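Local coordinates for glutathione S-transferase domain (Burkholderia graminis, PDB 4MF5), which binds glutathione and probably acts as a glutathione transferase, working as a dimer of two-domain subunits with a thioredoxin-like part and a helical part, at residues V54-E62 against R243-S252; I148-H159 against P171-L182. All blocks are in the same frame, centred on the assembly; numbering follows the deposited sequence.

Interaction 1. Residues V54-E62 against R243-S252; sequences VKVSIMLEE and RPAVVRGLDS
Glu61 follows helix 244-250 with CB, CG and one carboxylate oxygen. Its CB rests 3.4 Å from Ala245 O; CG lies over the turn between Arg248 and Gly249, 3.8 Å from Gly249 N. With the chain bent there (chi2 -69°), the carboxylate swings across the Arg248 side chain, its plane turned 71° from the guanidinium, and Arg248 NE gives OE1 a nearly straight salt-bridge bond of 2.8 Å. The nitrogen comes from above the carboxylate plane, while OE2 is taken by Tyr67. Glu62 is gripped differently: Arg243, at the N-cap position, meets it side-on, NE to OE2 at 2.8 Å and NH2 to OE1 at 2.9 Å, both on the syn sides but tilted out of the carboxylate plane. Between these charges and the far end, Gly249 lets the backbones close to 4.1 Å between its CA and that of Ile58, and Ile58 CG1 packs on that CA. Ser57 OG, turned between its own N and carbonyl carbon (chi1 51°), donates to Gly249 O at 2.7 Å, from the face opposite Ser252 N. Val54 CG2 touches Leu250 CD2 at 3.7 Å. This close helix packing at a glycine joins helix 51-63 of the thioredoxin-like domain to the C-terminal end of the glutathione transferase fold.

Interaction 2. Residues I148-H159 against P171-L182; sequences IGPMFGQLGFFH and PRDRYVAESKRL
The segments 148-159 and 171-182, parts of helices 131-161 and 170-190, run roughly antiparallel, their axes 8.5 Å apart at closest approach and their directions 145° apart. Tyr175 and Leu155 interlock as knobs into holes: the Tyr175 side chain sits among Met151, Gln154, Leu155 and Phe158, and that of Leu155 among Arg172, Tyr175, Val176 and Ser179. Gln154 CB lies over the centre of one Tyr175 face, a CH-pi contact 3.6 Å from the ring centroid, while Met151 SD comes to the ring's edge, 3.9 Å from CE1, as a Met-aromatic contact. Phe158 meets the same ring rim to rim, neither over the other's face, although the planes are only 6° apart. Pro171 CB sits over the centre of one Phe158 face in a second CH-pi contact, 3.6 Å from the centroid, with Phe157 over the opposite face. Leu155 CG stands opposite its backbone N (chi1 179°), which carries CD1 to Val176 CG2 at 3.6 Å and CD2 alongside Ser179. The Ser179 hydroxyl is spent on its own helix, donating to Tyr175 O at 2.9 Å. Farther along, Leu182 CD1 packs on Met151 CB, 3.6 Å away. At the other end, a water links His159 ND1 with Arg172 NH1. Gln154 OE1 binds Tyr175 OH and Arg174 NH2 of the second subunit, and Phe158 packs on Tyr175 there, placing the pair at the dimer interface. Within the chain, helix 203-216 packs against Ile148, Phe152 and Leu155, and helix 222-225 against Leu155, His159, Arg172 and Val176.

How the interactions relate
Interaction 1 joins the thioredoxin-like domain to the chain's C-terminal end, whereas interaction 2 lies within the helical domain. The first is partly buried and untouched by the second subunit; salt bridges gather at one end of it, and a serine-to-carbonyl bond and apolar contacts lie toward the other. Interaction 2 is buried and relies on apolar and aromatic side chains, with the polar tips of Gln154 and Tyr175 turned to the second subunit. Packing chemistry thus follows position in the fold. The centres of interaction 1 and interaction 2 are about 25 Å apart, on opposite sides of the chain's centre, yet helix 203-216 is a shared neighbour, through Pro210 for interaction 1 and Trp211 for interaction 2.

Interaction 1. Residues V54-E62 against R243-S252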
# COMPACT_ATOMS: atom_id res chain seq x y z
N VAL A 54 4.82 4.80 -14.08
CA VAL A 54 5.46 3.81 -14.93
C VAL A 54 5.22 2.40 -14.44
O VAL A 54 5.31 1.47 -15.23
CB VAL A 54 6.97 4.06 -15.16
CG1 VAL A 54 7.18 5.44 -15.78
CG2 VAL A 54 7.79 3.85 -13.91
N LYS A 55 4.89 2.17 -13.17
CA LYS A 55 4.48 0.84 -12.79
C LYS A 55 3.40 0.35 -13.75
O LYS A 55 3.40 -0.82 -14.17
CB LYS A 55 3.89 0.81 -11.37
CG LYS A 55 4.82 1.19 -10.24
CD LYS A 55 4.03 1.24 -8.94
CE LYS A 55 4.73 1.84 -7.74
NZ LYS A 55 3.80 1.94 -6.61
N VAL A 56 2.41 1.21 -14.00
CA VAL A 56 1.25 0.81 -14.78
C VAL A 56 1.56 0.72 -16.27
O VAL A 56 1.17 -0.23 -16.92
CB VAL A 56 0.06 1.70 -14.46
CG1 VAL A 56 -1.13 1.37 -15.35
CG2 VAL A 56 -0.31 1.55 -12.99
N SER A 57 2.25 1.71 -16.83
CA SER A 57 2.61 1.61 -18.24
C SER A 57 3.55 0.42 -18.49
O SER A 57 3.41 -0.26 -19.51
CB SER A 57 3.19 2.91 -18.77
OG SER A 57 4.22 3.35 -17.92
N ILE A 58 4.49 0.15 -17.57
CA ILE A 58 5.32 -1.03 -17.70
C ILE A 58 4.46 -2.29 -17.70
O ILE A 58 4.63 -3.18 -18.53
CB ILE A 58 6.41 -1.10 -16.62
CG1 ILE A 58 7.43 0.04 -16.85
CG2 ILE A 58 7.06 -2.47 -16.60
CD1 ILE A 58 8.38 0.25 -15.68
N MET A 59 3.53 -2.40 -16.76
CA MET A 59 2.66 -3.58 -16.71
C MET A 59 1.89 -3.77 -18.03
O MET A 59 1.76 -4.88 -18.55
CB MET A 59 1.70 -3.44 -15.53
CG MET A 59 0.72 -4.60 -15.38
SD MET A 59 1.58 -6.14 -14.99
CE MET A 59 0.15 -7.16 -14.61
N LEU A 60 1.36 -2.68 -18.57
CA LEU A 60 0.65 -2.73 -19.84
C LEU A 60 1.56 -3.18 -20.97
O LEU A 60 1.17 -4.00 -21.81
CB LEU A 60 -0.00 -1.38 -20.13
CG LEU A 60 -1.15 -1.02 -19.18
CD1 LEU A 60 -1.44 0.47 -19.22
CD2 LEU A 60 -2.40 -1.83 -19.48
N GLU A 61 2.78 -2.65 -21.03
CA GLU A 61 3.72 -3.05 -22.06
C GLU A 61 4.16 -4.50 -21.90
O GLU A 61 4.31 -5.20 -22.89
CB GLU A 61 4.94 -2.11 -22.04
CG GLU A 61 4.63 -0.69 -22.47
CD GLU A 61 4.27 -0.54 -23.93
OE1 GLU A 61 4.58 -1.45 -24.73
OE2 GLU A 61 3.72 0.53 -24.28
N GLU A 62 4.34 -4.97 -20.67
CA GLU A 62 4.74 -6.35 -20.43
C GLU A 62 3.66 -7.32 -20.88
O GLU A 62 3.95 -8.34 -21.50
CB GLU A 62 5.04 -6.58 -18.94
CG GLU A 62 6.31 -5.91 -18.45
CD GLU A 62 7.61 -6.62 -18.77
OE1 GLU A 62 7.57 -7.66 -19.47
OE2 GLU A 62 8.66 -6.14 -18.31
N ARG A 243 14.86 -4.58 -19.76
CA ARG A 243 13.75 -5.26 -20.41
C ARG A 243 13.11 -4.34 -21.44
O ARG A 243 12.76 -3.20 -21.12
CB ARG A 243 12.70 -5.68 -19.38
CG ARG A 243 13.19 -6.75 -18.40
CD ARG A 243 12.14 -7.13 -17.38
NE ARG A 243 10.97 -7.76 -17.99
CZ ARG A 243 10.83 -9.06 -18.17
NH1 ARG A 243 11.79 -9.90 -17.82
NH2 ARG A 243 9.71 -9.51 -18.69
N PRO A 244 12.87 -4.83 -22.66
CA PRO A 244 12.31 -3.90 -23.66
C PRO A 244 10.97 -3.32 -23.25
O PRO A 244 10.70 -2.15 -23.53
CB PRO A 244 12.22 -4.76 -24.93
CG PRO A 244 13.41 -5.66 -24.79
CD PRO A 244 13.43 -6.03 -23.32
N ALA A 245 10.11 -4.10 -22.58
CA ALA A 245 8.82 -3.56 -22.15
C ALA A 245 8.99 -2.49 -21.08
O ALA A 245 8.17 -1.57 -21.00
CB ALA A 245 7.94 -4.67 -21.64
N VAL A 246 10.02 -2.63 -20.24
CA VAL A 246 10.31 -1.60 -19.24
C VAL A 246 10.74 -0.32 -19.93
O VAL A 246 10.26 0.76 -19.61
CB VAL A 246 11.35 -2.11 -18.21
CG1 VAL A 246 11.87 -0.95 -17.37
CG2 VAL A 246 10.75 -3.19 -17.35
N VAL A 247 11.65 -0.42 -20.89
CA VAL A 247 12.09 0.75 -21.63
C VAL A 247 10.87 1.45 -22.27
O VAL A 247 10.73 2.68 -22.20
CB VAL A 247 13.13 0.35 -22.68
CG1 VAL A 247 13.48 1.53 -23.60
CG2 VAL A 247 14.40 -0.17 -22.01
N ARG A 248 9.97 0.68 -22.88
CA ARG A 248 8.78 1.32 -23.46
C ARG A 248 7.90 1.98 -22.39
O ARG A 248 7.42 3.10 -22.56
CB ARG A 248 7.95 0.32 -24.27
CG ARG A 248 8.65 -0.21 -25.52
CD ARG A 248 7.72 -0.98 -26.43
NE ARG A 248 7.05 -2.11 -25.80
CZ ARG A 248 7.52 -3.35 -25.71
NH1 ARG A 248 8.71 -3.66 -26.20
NH2 ARG A 248 6.79 -4.28 -25.11
N GLY A 249 7.67 1.28 -21.28
CA GLY A 249 6.81 1.80 -20.24
C GLY A 249 7.36 3.05 -19.56
O GLY A 249 6.58 3.93 -19.12
N LEU A 250 8.68 3.14 -19.46
CA LEU A 250 9.30 4.29 -18.82
C LEU A 250 9.10 5.56 -19.60
O LEU A 250 9.23 6.66 -19.05
CB LEU A 250 10.79 4.05 -18.63
CG LEU A 250 11.16 3.06 -17.53
CD1 LEU A 250 12.65 2.71 -17.61
CD2 LEU A 250 10.80 3.58 -16.13
N ASP A 251 8.77 5.44 -20.89
CA ASP A 251 8.56 6.58 -21.77
C ASP A 251 7.09 6.73 -22.17
O ASP A 251 6.80 7.22 -23.25
CB ASP A 251 9.44 6.44 -23.01
CG ASP A 251 9.52 7.72 -23.83
OD1 ASP A 251 9.45 8.82 -23.25
OD2 ASP A 251 9.68 7.60 -25.05
N SER A 252 6.17 6.35 -21.30
CA SER A 252 4.76 6.40 -21.62
C SER A 252 3.97 6.85 -20.40
O SER A 252 4.12 6.24 -19.35
CB SER A 252 4.30 5.01 -22.06
OG SER A 252 2.96 5.02 -22.43
O HOH W 1 3.80 -4.77 -25.53

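Interaction 2. Residues I148-H159 against P171-L182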
# COMPACT_ATOMS: atom_id res chain seq x y z
N ILE A 148 8.57 1.34 0.49
CA ILE A 148 9.46 1.82 -0.55
C ILE A 148 9.04 3.17 -1.14
O ILE A 148 9.81 4.13 -1.16
CB ILE A 148 9.58 0.77 -1.68
CG1 ILE A 148 10.19 -0.55 -1.19
CG2 ILE A 148 10.32 1.35 -2.89
CD1 ILE A 148 11.67 -0.49 -0.92
N GLY A 149 7.83 3.25 -1.67
CA GLY A 149 7.42 4.48 -2.34
C GLY A 149 7.41 5.68 -1.42
O GLY A 149 8.00 6.72 -1.72
N PRO A 150 6.73 5.56 -0.28
CA PRO A 150 6.65 6.74 0.61
C PRO A 150 8.01 7.16 1.14
O PRO A 150 8.29 8.37 1.18
CB PRO A 150 5.68 6.27 1.69
CG PRO A 150 4.81 5.26 1.00
CD PRO A 150 5.78 4.51 0.12
N MET A 151 8.85 6.22 1.55
CA MET A 151 10.11 6.58 2.19
C MET A 151 11.15 7.07 1.17
O MET A 151 11.83 8.07 1.41
CB MET A 151 10.63 5.42 3.04
CG MET A 151 9.73 5.07 4.20
SD MET A 151 9.56 6.44 5.40
CE MET A 151 7.96 7.12 4.96
N PHE A 152 11.28 6.37 0.04
CA PHE A 152 12.16 6.87 -1.00
C PHE A 152 11.67 8.25 -1.45
O PHE A 152 12.47 9.15 -1.72
CB PHE A 152 12.22 5.95 -2.22
CG PHE A 152 12.97 4.63 -2.04
CD1 PHE A 152 13.43 4.15 -0.82
CD2 PHE A 152 13.19 3.85 -3.16
CE1 PHE A 152 14.07 2.92 -0.73
CE2 PHE A 152 13.82 2.62 -3.08
CZ PHE A 152 14.25 2.15 -1.88
N GLY A 153 10.37 8.44 -1.55
CA GLY A 153 9.82 9.72 -1.93
C GLY A 153 10.17 10.84 -0.97
O GLY A 153 10.46 11.95 -1.38
N GLN A 154 10.13 10.57 0.33
CA GLN A 154 10.49 11.59 1.31
C GLN A 154 11.97 11.91 1.21
O GLN A 154 12.38 13.08 1.33
CB GLN A 154 10.12 11.24 2.75
CG GLN A 154 8.66 10.92 3.01
CD GLN A 154 7.74 11.76 2.20
OE1 GLN A 154 7.62 12.98 2.43
NE2 GLN A 154 7.07 11.15 1.23
N LEU A 155 12.82 10.91 0.99
CA LEU A 155 14.24 11.18 0.78
C LEU A 155 14.42 12.05 -0.45
O LEU A 155 15.21 13.01 -0.45
CB LEU A 155 15.03 9.89 0.68
CG LEU A 155 16.54 10.07 0.42
CD1 LEU A 155 17.15 11.10 1.38
CD2 LEU A 155 17.26 8.75 0.52
N GLY A 156 13.73 11.74 -1.54
CA GLY A 156 13.82 12.56 -2.71
C GLY A 156 13.47 14.01 -2.44
O GLY A 156 14.14 14.94 -2.92
N PHE A 157 12.41 14.22 -1.67
CA PHE A 157 12.05 15.58 -1.32
C PHE A 157 13.18 16.27 -0.54
O PHE A 157 13.65 17.32 -0.94
CB PHE A 157 10.75 15.66 -0.51
CG PHE A 157 10.44 17.06 -0.10
CD1 PHE A 157 10.06 17.99 -1.04
CD2 PHE A 157 10.67 17.50 1.21
CE1 PHE A 157 9.85 19.31 -0.71
CE2 PHE A 157 10.45 18.83 1.56
CZ PHE A 157 10.04 19.73 0.60
N PHE A 158 13.61 15.67 0.56
CA PHE A 158 14.56 16.36 1.41
C PHE A 158 15.94 16.48 0.80
O PHE A 158 16.67 17.42 1.12
CB PHE A 158 14.61 15.76 2.81
CG PHE A 158 13.38 16.07 3.61
CD1 PHE A 158 13.15 17.36 4.08
CD2 PHE A 158 12.40 15.10 3.83
CE1 PHE A 158 12.00 17.66 4.77
CE2 PHE A 158 11.25 15.42 4.53
CZ PHE A 158 11.04 16.69 5.01
N HIS A 159 16.34 15.57 -0.08
CA HIS A 159 17.63 15.65 -0.72
C HIS A 159 17.61 16.55 -1.94
O HIS A 159 18.47 17.43 -2.07
CB HIS A 159 18.14 14.27 -1.11
CG HIS A 159 19.46 14.28 -1.79
ND1 HIS A 159 20.55 14.94 -1.27
CD2 HIS A 159 19.86 13.72 -2.96
CE1 HIS A 159 21.57 14.76 -2.08
NE2 HIS A 159 21.18 14.02 -3.11
N PRO A 171 15.85 15.79 8.77
CA PRO A 171 14.83 15.03 8.04
C PRO A 171 15.46 14.22 6.91
O PRO A 171 15.16 13.02 6.76
CB PRO A 171 13.86 16.09 7.52
CG PRO A 171 14.04 17.22 8.48
CD PRO A 171 15.49 17.21 8.84
N ARG A 172 16.35 14.83 6.13
CA ARG A 172 17.02 14.06 5.09
C ARG A 172 17.66 12.80 5.66
O ARG A 172 17.49 11.70 5.13
CB ARG A 172 18.07 14.93 4.39
CG ARG A 172 18.72 14.21 3.20
CD ARG A 172 20.02 14.87 2.79
NE ARG A 172 21.01 14.66 3.83
CZ ARG A 172 22.17 15.30 3.92
NH1 ARG A 172 22.49 16.21 3.02
NH2 ARG A 172 22.98 15.03 4.92
N ASP A 173 18.40 12.96 6.75
CA ASP A 173 19.12 11.84 7.32
C ASP A 173 18.21 10.72 7.84
O ASP A 173 18.56 9.54 7.75
CB ASP A 173 20.09 12.32 8.38
CG ASP A 173 21.27 13.11 7.78
OD1 ASP A 173 21.42 13.16 6.53
OD2 ASP A 173 22.03 13.66 8.56
N ARG A 174 17.06 11.10 8.38
CA ARG A 174 16.05 10.14 8.78
C ARG A 174 15.65 9.25 7.60
O ARG A 174 15.55 8.02 7.71
CB ARG A 174 14.85 10.91 9.35
CG ARG A 174 13.57 10.12 9.49
CD ARG A 174 12.49 10.98 10.12
NE ARG A 174 11.16 10.38 10.12
CZ ARG A 174 10.73 9.51 11.01
NH1 ARG A 174 11.52 9.14 12.01
NH2 ARG A 174 9.50 9.01 10.90
N TYR A 175 15.39 9.87 6.46
CA TYR A 175 14.94 9.13 5.29
C TYR A 175 16.08 8.41 4.57
O TYR A 175 15.85 7.39 3.92
CB TYR A 175 14.05 9.98 4.36
CG TYR A 175 12.84 10.46 5.11
CD1 TYR A 175 11.86 9.57 5.52
CD2 TYR A 175 12.71 11.79 5.50
CE1 TYR A 175 10.80 9.98 6.30
CE2 TYR A 175 11.64 12.21 6.27
CZ TYR A 175 10.69 11.30 6.68
OH TYR A 175 9.68 11.74 7.49
N VAL A 176 17.33 8.87 4.72
CA VAL A 176 18.48 8.08 4.27
C VAL A 176 18.53 6.78 5.05
O VAL A 176 18.67 5.70 4.47
CB VAL A 176 19.80 8.86 4.43
CG1 VAL A 176 20.98 7.94 4.18
CG2 VAL A 176 19.84 10.04 3.48
N ALA A 177 18.45 6.87 6.38
CA ALA A 177 18.54 5.67 7.19
C ALA A 177 17.42 4.69 6.84
O ALA A 177 17.64 3.49 6.72
CB ALA A 177 18.50 6.03 8.67
N GLU A 178 16.21 5.21 6.68
CA GLU A 178 15.08 4.33 6.40
C GLU A 178 15.19 3.73 4.98
O GLU A 178 14.85 2.57 4.77
CB GLU A 178 13.78 5.08 6.58
CG GLU A 178 12.53 4.28 6.27
CD GLU A 178 12.33 3.03 7.08
OE1 GLU A 178 13.06 2.77 8.07
OE2 GLU A 178 11.39 2.26 6.71
N SER A 179 15.63 4.53 4.02
CA SER A 179 15.81 4.00 2.66
C SER A 179 16.88 2.92 2.62
O SER A 179 16.70 1.91 1.94
CB SER A 179 16.11 5.15 1.69
OG SER A 179 15.01 6.04 1.55
N LYS A 180 17.98 3.11 3.35
CA LYS A 180 18.99 2.05 3.47
C LYS A 180 18.39 0.79 4.08
O LYS A 180 18.68 -0.32 3.64
CB LYS A 180 20.18 2.49 4.30
CG LYS A 180 21.11 3.49 3.65
CD LYS A 180 22.17 3.88 4.66
CE LYS A 180 23.22 4.83 4.14
NZ LYS A 180 24.14 5.20 5.24
N ARG A 181 17.58 0.95 5.13
CA ARG A 181 16.97 -0.20 5.79
C ARG A 181 16.10 -0.97 4.80
O ARG A 181 16.16 -2.19 4.70
CB ARG A 181 16.17 0.26 7.00
CG ARG A 181 15.73 -0.90 7.91
CD ARG A 181 14.70 -0.47 8.94
NE ARG A 181 13.44 -0.11 8.31
CZ ARG A 181 12.60 -0.98 7.77
NH1 ARG A 181 12.78 -2.29 7.92
NH2 ARG A 181 11.55 -0.56 7.09
N LEU A 182 15.27 -0.25 4.05
CA LEU A 182 14.41 -0.87 3.05
C LEU A 182 15.19 -1.55 1.95
O LEU A 182 14.82 -2.64 1.51
CB LEU A 182 13.46 0.19 2.47
CG LEU A 182 12.39 0.70 3.43
CD1 LEU A 182 11.80 1.99 2.93
CD2 LEU A 182 11.29 -0.35 3.60
O HOH W 2 21.26 16.86 0.55